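Local structure of SAM-dependent methyltransferase (Streptococcus pneumoniae, 3KR9) at residues 27-30 / 31-35; 174-178 / 179-183. The protein probably transfers a methyl group from S-adenosylmethionine to N1 of adenine 22 in tRNA, using a class I Rossmann-like methyltransferase fold. One frame throughout, in Å; residues are numbered along the deposited sequence.

Contact 1 (27-30 / 31-35); sequences AYLP and IELVE
Leu-29 and Leu-33, one helical turn apart, lie side by side and point the same way, CD1 of Leu-29 resting 3.7 Å from CD1 of Leu-33. The two reach this alignment through different first torsions. In Leu-29 CG stands opposite the backbone N (chi1 169°), whereas in Leu-33 it swings beside the N and opposite the carbonyl carbon (chi1 -72°), which tips the later side chain back over the preceding turn and sets its CG 3.4 Å from the Leu-29 O. That same carbonyl oxygen accepts the N-H of Leu-33 at 2.9 Å, so polar and apolar contacts join the same pair of residues. Both leucines face strand 17-22, Leu-29 on Asp-21 and Leu-33 on Leu-19.

A second pair, Ala-27 and Ile-31, faces helix 49-61. The delta carbon of Ile-31 reaches back alongside the methyl of Ala-27, CD1 to CB 4.0 Å, and its CG1 passes close to the Ala-27 carbonyl oxygen. Ala-27 is the N-cap residue, and its O receives the N-H of Ile-31 at 3.0 Å. Pro-30, in the first turn where an N-H has no helical acceptor, fits without cost; its carbonyl oxygen takes the Val-34 N-H at 2.9 Å while CG2 of Val-34 lies against the same oxygen. On the more open flank, Glu-32 bends at chi2, and its OE2 forms a salt bridge with Arg-36. Tyr-28, also partly exposed, starts away from the following turn at its CB, and its ring meets that of His-26. Leu-29, Pro-30, Leu-33 and Val-34 pack helix 28-35 on strands 17-22 and 39-46, Ala-27 and Ile-31 on helix 49-61; the helix forms the crossover of the beta-alpha-beta unit 17-22/28-35/39-46, an element of the Rossmann-like methyltransferase fold.

Contact 2 (174-178 / 179-183); sequences SKEVS and PVFVQ
The backbone leaves helix 173-176 at Val-177, whose positive phi (43°) turns the chain, and re-enters a helix at Pro-179 after the extended Ser-178, where the Val-182 N-H reaches the Ser-178 O at 3.0 Å. The Ser-178 side chain caps the new helix: with chi1 at 68° its OG sits between the backbone N and the carbonyl carbon and accepts the N-H of Phe-181 at 3.2 Å in a nearly straight bond. This serine N-cap, with proline as the first helical residue, starts helix 179-198. From the preceding helix, Glu-176 curls forward, bent at chi2, and OE2 takes the Ser-178 N-H at 2.8 Å, the donor standing well above the carboxylate plane. The same oxygen comes within 3.4 Å of CB of Phe-181, the carboxylate and ring planes being 68° apart. With CG opposite its own backbone N, Phe-181 reaches back to the preceding segment; its CD2 lies 4.0 Å from CG1 of Val-177, and its CZ approaches CA of Ser-174. CG1 of Val-177 also meets CG2 of Val-182 at 3.8 Å, bridging two residues of the new helix. The buried phenylalanine ring reaches Phe-169, Val-220 and Leu-221 and meets the ring of Trp-185.

The two contacts lie far apart in the single chain, with centres about 30 Å apart and nearest atoms about 19 Å apart, and do not touch. Contact 1 comes first in sequence, within helix 28-35 beside the parallel strands 17-22 and 39-46 of the seven-stranded sheet. Contact 2 follows after the last strand, at the junction of helices 173-176 and 179-198, near the antiparallel pair 135-145 and 148-157 and the end of helix 204-221. They thus sit by different parts of one sheet: one belongs to the Rossmann-like part, which in this family probably binds S-adenosylmethionine, the other to the C-terminal helical part, which meets the sheet at its edge strand 135-145.

Contact 1 (27-30 / 31-35)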
loop_
_atom_site.group_PDB
_atom_site.type_symbol
_atom_site.label_atom_id
_atom_site.label_comp_id
_atom_site.label_asym_id
_atom_site.label_seq_id
_atom_site.Cartn_x
_atom_site.Cartn_y
_atom_site.Cartn_z
ATOM N N ALA A 27 -16.210 -2.665 3.772
ATOM C CA ALA A 27 -16.407 -3.118 2.409
ATOM C C ALA A 27 -16.749 -1.983 1.399
ATOM O O ALA A 27 -17.264 -2.255 0.308
ATOM C CB ALA A 27 -17.436 -4.307 2.371
ATOM N N TYR A 28 -16.383 -0.726 1.681
ATOM C CA TYR A 28 -16.849 0.370 0.801
ATOM C C TYR A 28 -16.127 0.296 -0.568
ATOM O O TYR A 28 -16.691 0.534 -1.635
ATOM C CB TYR A 28 -16.583 1.722 1.463
ATOM C CG TYR A 28 -17.488 1.994 2.674
ATOM C CD1 TYR A 28 -18.746 1.373 2.810
ATOM C CD2 TYR A 28 -17.087 2.886 3.645
ATOM C CE1 TYR A 28 -19.564 1.640 3.958
ATOM C CE2 TYR A 28 -17.885 3.185 4.773
ATOM C CZ TYR A 28 -19.106 2.576 4.919
ATOM O OH TYR A 28 -19.846 2.953 6.028
ATOM N N LEU A 29 -14.859 -0.076 -0.536
ATOM C CA LEU A 29 -14.096 -0.163 -1.788
ATOM C C LEU A 29 -14.659 -1.240 -2.754
ATOM O O LEU A 29 -15.041 -0.938 -3.920
ATOM C CB LEU A 29 -12.603 -0.332 -1.486
ATOM C CG LEU A 29 -11.695 -0.689 -2.668
ATOM C CD1 LEU A 29 -11.656 0.545 -3.598
ATOM C CD2 LEU A 29 -10.263 -1.031 -2.117
ATOM N N PRO A 30 -14.738 -2.492 -2.300
ATOM C CA PRO A 30 -15.386 -3.472 -3.162
ATOM C C PRO A 30 -16.848 -3.139 -3.573
ATOM O O PRO A 30 -17.227 -3.378 -4.731
ATOM C CB PRO A 30 -15.319 -4.796 -2.363
ATOM C CG PRO A 30 -14.874 -4.392 -0.961
ATOM C CD PRO A 30 -14.195 -3.077 -1.052
ATOM N N ILE A 31 -17.656 -2.642 -2.629
ATOM C CA ILE A 31 -19.004 -2.234 -2.955
ATOM C C ILE A 31 -19.034 -1.199 -4.090
ATOM O O ILE A 31 -19.710 -1.391 -5.106
ATOM C CB ILE A 31 -19.764 -1.740 -1.717
ATOM C CG1 ILE A 31 -20.016 -2.913 -0.756
ATOM C CG2 ILE A 31 -21.075 -0.984 -2.149
ATOM C CD1 ILE A 31 -20.616 -2.503 0.640
ATOM N N GLU A 32 -18.275 -0.140 -3.923
ATOM C CA GLU A 32 -18.106 0.851 -4.921
ATOM C C GLU A 32 -17.682 0.297 -6.299
ATOM O O GLU A 32 -18.239 0.705 -7.328
ATOM C CB GLU A 32 -17.028 1.826 -4.451
ATOM C CG GLU A 32 -16.669 2.809 -5.556
ATOM C CD GLU A 32 -17.829 3.788 -5.898
ATOM O OE1 GLU A 32 -18.750 3.968 -5.069
ATOM O OE2 GLU A 32 -17.759 4.395 -6.990
ATOM N N LEU A 33 -16.631 -0.542 -6.314
ATOM C CA LEU A 33 -16.104 -1.137 -7.522
ATOM C C LEU A 33 -17.117 -2.019 -8.245
ATOM O O LEU A 33 -17.151 -2.030 -9.509
ATOM C CB LEU A 33 -14.776 -1.916 -7.254
ATOM C CG LEU A 33 -13.571 -0.965 -6.974
ATOM C CD1 LEU A 33 -12.328 -1.661 -6.437
ATOM C CD2 LEU A 33 -13.182 -0.166 -8.210
ATOM N N VAL A 34 -17.957 -2.745 -7.497
ATOM C CA VAL A 34 -18.916 -3.611 -8.168
ATOM C C VAL A 34 -20.040 -2.723 -8.683
ATOM O O VAL A 34 -20.540 -2.912 -9.784
ATOM C CB VAL A 34 -19.537 -4.658 -7.291
ATOM C CG1 VAL A 34 -20.688 -5.367 -8.030
ATOM C CG2 VAL A 34 -18.462 -5.724 -6.779
ATOM N N GLU A 35 -20.410 -1.732 -7.889
ATOM C CA GLU A 35 -21.550 -0.912 -8.275
ATOM C C GLU A 35 -21.242 -0.171 -9.588
ATOM O O GLU A 35 -22.141 -0.022 -10.428
ATOM C CB GLU A 35 -22.005 0.015 -7.136
ATOM C CG GLU A 35 -22.653 -0.777 -6.001
ATOM C CD GLU A 35 -23.293 0.093 -4.949
ATOM O OE1 GLU A 35 -22.857 1.234 -4.748
ATOM O OE2 GLU A 35 -24.249 -0.380 -4.342
#

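Contact 2 (174-178 / 179-183)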
loop_
_atom_site.group_PDB
_atom_site.type_symbol
_atom_site.label_atom_id
_atom_site.label_comp_id
_atom_site.label_asym_id
_atom_site.label_seq_id
_atom_site.Cartn_x
_atom_site.Cartn_y
_atom_site.Cartn_z
ATOM N N SER A 174 10.219 8.962 -7.349
ATOM C CA SER A 174 11.447 9.779 -7.341
ATOM C C SER A 174 11.741 10.295 -8.780
ATOM O O SER A 174 12.523 11.242 -8.983
ATOM C CB SER A 174 12.624 8.925 -6.851
ATOM O OG SER A 174 12.985 8.087 -7.922
ATOM N N LYS A 175 11.115 9.661 -9.768
ATOM C CA LYS A 175 11.261 10.118 -11.156
ATOM C C LYS A 175 10.257 11.241 -11.509
ATOM O O LYS A 175 10.623 12.218 -12.128
ATOM C CB LYS A 175 11.188 8.946 -12.137
ATOM C CG LYS A 175 11.551 9.354 -13.563
ATOM C CD LYS A 175 11.416 8.179 -14.535
ATOM C CE LYS A 175 11.758 8.631 -15.951
ATOM N NZ LYS A 175 10.729 9.611 -16.395
ATOM N N GLU A 176 9.016 11.116 -11.060
ATOM C CA GLU A 176 7.978 12.138 -11.224
ATOM C C GLU A 176 8.243 13.414 -10.406
ATOM O O GLU A 176 8.005 14.525 -10.906
ATOM C CB GLU A 176 6.623 11.564 -10.787
ATOM C CG GLU A 176 6.743 10.828 -9.438
ATOM C CD GLU A 176 5.706 11.269 -8.383
ATOM O OE1 GLU A 176 4.477 10.892 -8.546
ATOM O OE2 GLU A 176 6.170 11.966 -7.415
ATOM N N VAL A 177 8.715 13.240 -9.167
ATOM C CA VAL A 177 8.885 14.333 -8.185
ATOM C C VAL A 177 7.651 15.261 -8.211
ATOM O O VAL A 177 7.773 16.464 -8.418
ATOM C CB VAL A 177 10.185 15.160 -8.425
ATOM C CG1 VAL A 177 10.411 16.189 -7.320
ATOM C CG2 VAL A 177 11.429 14.223 -8.584
ATOM N N SER A 178 6.464 14.704 -8.007
ATOM C CA SER A 178 5.235 15.523 -7.976
ATOM C C SER A 178 5.200 16.586 -6.870
ATOM O O SER A 178 5.965 16.549 -5.900
ATOM C CB SER A 178 3.990 14.634 -7.810
ATOM O OG SER A 178 4.005 14.067 -6.517
ATOM N N PRO A 179 4.254 17.532 -6.980
ATOM C CA PRO A 179 4.249 18.529 -5.915
ATOM C C PRO A 179 4.021 17.886 -4.542
ATOM O O PRO A 179 4.521 18.414 -3.544
ATOM C CB PRO A 179 3.056 19.427 -6.290
ATOM C CG PRO A 179 3.097 19.421 -7.791
ATOM C CD PRO A 179 3.410 17.930 -8.117
ATOM N N VAL A 180 3.258 16.785 -4.494
ATOM C CA VAL A 180 2.976 16.139 -3.206
ATOM C C VAL A 180 4.213 15.434 -2.672
ATOM O O VAL A 180 4.500 15.491 -1.473
ATOM C CB VAL A 180 1.790 15.123 -3.275
ATOM C CG1 VAL A 180 1.776 14.220 -2.012
ATOM C CG2 VAL A 180 0.458 15.840 -3.474
ATOM N N PHE A 181 4.947 14.772 -3.566
ATOM C CA PHE A 181 6.233 14.193 -3.214
ATOM C C PHE A 181 7.152 15.289 -2.590
ATOM O O PHE A 181 7.815 15.057 -1.567
ATOM C CB PHE A 181 6.856 13.585 -4.483
ATOM C CG PHE A 181 8.216 12.963 -4.286
ATOM C CD1 PHE A 181 8.334 11.600 -4.062
ATOM C CD2 PHE A 181 9.375 13.728 -4.372
ATOM C CE1 PHE A 181 9.596 10.982 -3.896
ATOM C CE2 PHE A 181 10.657 13.135 -4.210
ATOM C CZ PHE A 181 10.769 11.754 -3.974
ATOM N N VAL A 182 7.195 16.480 -3.189
ATOM C CA VAL A 182 8.068 17.536 -2.624
ATOM C C VAL A 182 7.660 17.929 -1.196
ATOM O O VAL A 182 8.506 18.019 -0.302
ATOM C CB VAL A 182 8.111 18.808 -3.511
ATOM C CG1 VAL A 182 9.055 19.870 -2.904
ATOM C CG2 VAL A 182 8.514 18.450 -4.987
ATOM N N GLN A 183 6.359 18.149 -0.978
ATOM C CA GLN A 183 5.875 18.511 0.344
ATOM C C GLN A 183 6.213 17.436 1.352
ATOM O O GLN A 183 6.700 17.729 2.445
ATOM C CB GLN A 183 4.351 18.753 0.327
ATOM C CG GLN A 183 3.909 19.814 -0.680
ATOM C CD GLN A 183 2.449 19.640 -1.101
ATOM O OE1 GLN A 183 1.603 19.255 -0.278
ATOM N NE2 GLN A 183 2.143 19.907 -2.395
#